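Local coordinates for uncharacterized protein (Neosartorya fumigata, PDB 5J5L) that binds arachidonic acid inside an all-helical domain and is probably a cell wall constituent recognised by host antibodies, at residues Thr19-His23 with Ala36-Glu41. Sequence-based numbering, arbitrary orientation.
Sequences TLTQH and AAQAVE. With ACD (arachidonic acid), chain B.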
loop_
_atom_site.group_PDB
_atom_site.type_symbol
_atom_site.label_atom_id
_atom_site.label_comp_id
_atom_site.label_asym_id
_atom_site.label_seq_id
_atom_site.Cartn_x
_atom_site.Cartn_y
_atom_site.Cartn_z
ATOM N N THR A 19 8.242 -6.428 3.968
ATOM C CA THR A 19 8.687 -6.495 5.359
ATOM C C THR A 19 7.504 -6.681 6.314
ATOM O O THR A 19 7.548 -7.532 7.197
ATOM C CB THR A 19 9.513 -5.254 5.729
ATOM O OG1 THR A 19 10.636 -5.174 4.841
ATOM C CG2 THR A 19 9.984 -5.322 7.174
ATOM N N LEU A 20 6.437 -5.924 6.124
ATOM C CA LEU A 20 5.238 -6.120 6.943
ATOM C C LEU A 20 4.696 -7.545 6.889
ATOM O O LEU A 20 4.321 -8.120 7.906
ATOM C CB LEU A 20 4.122 -5.167 6.506
ATOM C CG LEU A 20 4.135 -3.797 7.140
ATOM C CD1 LEU A 20 3.039 -2.955 6.510
ATOM C CD2 LEU A 20 3.922 -3.866 8.648
ATOM N N THR A 21 4.628 -8.093 5.679
ATOM C CA THR A 21 4.137 -9.448 5.479
ATOM C C THR A 21 4.959 -10.433 6.296
ATOM O O THR A 21 4.420 -11.380 6.886
ATOM C CB THR A 21 4.152 -9.844 3.991
ATOM O OG1 THR A 21 3.326 -8.927 3.249
ATOM C CG2 THR A 21 3.636 -11.251 3.784
ATOM N N GLN A 22 6.276 -10.223 6.302
ATOM C CA GLN A 22 7.163 -11.051 7.122
ATOM C C GLN A 22 6.812 -10.974 8.607
ATOM O O GLN A 22 6.816 -12.009 9.311
ATOM C CB GLN A 22 8.628 -10.664 6.897
ATOM C CG GLN A 22 9.203 -11.096 5.563
ATOM C CD GLN A 22 10.651 -10.662 5.399
ATOM O OE1 GLN A 22 10.989 -9.489 5.582
ATOM N NE2 GLN A 22 11.512 -11.606 5.053
ATOM N N HIS A 23 6.528 -9.767 9.091
ATOM C CA HIS A 23 6.057 -9.579 10.463
ATOM C C HIS A 23 4.769 -10.349 10.711
ATOM O O HIS A 23 4.659 -11.070 11.712
ATOM C CB HIS A 23 5.838 -8.105 10.804
ATOM C CG HIS A 23 7.104 -7.369 11.098
ATOM N ND1 HIS A 23 7.594 -7.222 12.373
ATOM C CD2 HIS A 23 7.979 -6.738 10.282
ATOM C CE1 HIS A 23 8.732 -6.551 12.332
ATOM N NE2 HIS A 23 8.980 -6.231 11.073
ATOM N N ALA A 36 6.548 -3.645 16.883
ATOM C CA ALA A 36 7.543 -3.713 15.801
ATOM C C ALA A 36 6.909 -3.597 14.426
ATOM O O ALA A 36 7.386 -2.840 13.564
ATOM C CB ALA A 36 8.378 -4.988 15.928
ATOM N N ALA A 37 5.804 -4.309 14.232
ATOM C CA ALA A 37 5.080 -4.259 12.971
ATOM C C ALA A 37 4.451 -2.877 12.764
ATOM O O ALA A 37 4.471 -2.352 11.657
ATOM C CB ALA A 37 4.035 -5.353 12.919
ATOM N N GLN A 38 3.921 -2.270 13.827
ATOM C CA GLN A 38 3.299 -0.943 13.694
ATOM C C GLN A 38 4.316 0.112 13.249
ATOM O O GLN A 38 3.964 1.022 12.487
ATOM C CB GLN A 38 2.600 -0.498 14.986
ATOM C CG GLN A 38 1.956 0.882 14.925
ATOM C CD GLN A 38 0.770 0.973 13.971
ATOM O OE1 GLN A 38 0.259 2.071 13.701
ATOM N NE2 GLN A 38 0.314 -0.167 13.485
ATOM N N ALA A 39 5.566 -0.006 13.707
ATOM C CA ALA A 39 6.620 0.931 13.284
ATOM C C ALA A 39 6.824 0.830 11.759
ATOM O O ALA A 39 6.935 1.845 11.058
ATOM C CB ALA A 39 7.922 0.646 14.023
ATOM N N VAL A 40 6.834 -0.395 11.247
ATOM C CA VAL A 40 6.962 -0.604 9.796
ATOM C C VAL A 40 5.730 -0.073 9.088
ATOM O O VAL A 40 5.832 0.577 8.040
ATOM C CB VAL A 40 7.202 -2.072 9.417
ATOM C CG1 VAL A 40 7.409 -2.198 7.916
ATOM C CG2 VAL A 40 8.419 -2.622 10.147
ATOM N N GLU A 41 4.556 -0.314 9.668
ATOM C CA GLU A 41 3.323 0.185 9.075
ATOM C C GLU A 41 3.321 1.708 8.976
ATOM O O GLU A 41 2.838 2.264 7.989
ATOM C CB GLU A 41 2.120 -0.304 9.851
ATOM C CG GLU A 41 0.785 0.021 9.194
ATOM C CD GLU A 41 0.302 1.434 9.426
ATOM O OE1 GLU A 41 0.777 2.109 10.374
ATOM O OE2 GLU A 41 -0.610 1.863 8.665
HETATM C C1 ACD B . 2.189 -8.099 13.667
HETATM C C2 ACD B . 1.119 -7.045 13.508
HETATM C C3 ACD B . -0.147 -7.481 14.216
HETATM C C4 ACD B . -1.121 -6.309 14.353
HETATM C C5 ACD B . -0.439 -5.136 15.015
HETATM C C6 ACD B . -0.301 -3.913 14.470
HETATM C C7 ACD B . -0.879 -3.510 13.137
HETATM C C8 ACD B . 0.174 -3.414 12.045
HETATM C C9 ACD B . -0.050 -3.751 10.764
HETATM C C10 ACD B . -1.346 -4.323 10.218
HETATM C C11 ACD B . -2.184 -3.254 9.567
HETATM C C12 ACD B . -2.504 -3.175 8.268
HETATM C C13 ACD B . -2.075 -4.114 7.160
HETATM C C14 ACD B . -0.775 -3.543 6.621
HETATM C C15 ACD B . -0.378 -3.617 5.346
HETATM C C16 ACD B . -1.190 -4.276 4.266
HETATM C C17 ACD B . -0.701 -3.790 2.910
HETATM C C18 ACD B . -1.035 -2.327 2.676
HETATM C C19 ACD B . -0.683 -1.904 1.270
HETATM C C20 ACD B . -0.391 -0.433 1.129
HETATM O O1 ACD B . 2.203 -8.972 12.789
HETATM O O2 ACD B . 3.005 -8.054 14.607
#
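Start at T19, at the edge of the interface: its CA-CB bond points at helix 31-56, and the methyl T19 CG2 touches V40 CG1 at 4.1 Å, while OG1 turns back to hydrogen-bond the carbonyl of T15 in its own helix. L20 reaches farther. Its CB leaves sideways, but the branched end swings across, bringing L20 CG within 3.7 Å of V40 CG1 and L20 CD2 within 3.4 Å of A37 O and 3.7 Å of E41 N. The leucine therefore lies over backbone whose polar groups are already engaged, since E41 N donates to A37 O at 2.8 Å. On the ligand side, L20 CD1 meets the lipid tail at C15 of ACD (3.7 Å). These two helices, 3-26 and 31-56, form an antiparallel hairpin in the helical bundle of this cell wall mannoprotein, an HsbA family member; locally their axes run at 162° and approach to 9.6 Å, and the fatty acid lies along the inner side of the pair. One turn on from T19, H23 sits where the backbones come nearest, its CA 6.0 Å from A37 CA. The small alanine lets the imidazole lie close: A37 CA makes a CH-pi contact over the face, 4.2 Å from the centroid of the H23 ring. Obliquely around it, A36 CB approaches H23 CE1 at 3.9 Å and V40 CG2 approaches H23 NE2 at 3.8 Å. Both residues of the close pair also border the carboxylate end of the ligand, with A37 CB 3.3 Å from ACD O2 and H23 O 3.4 Å from ACD O1.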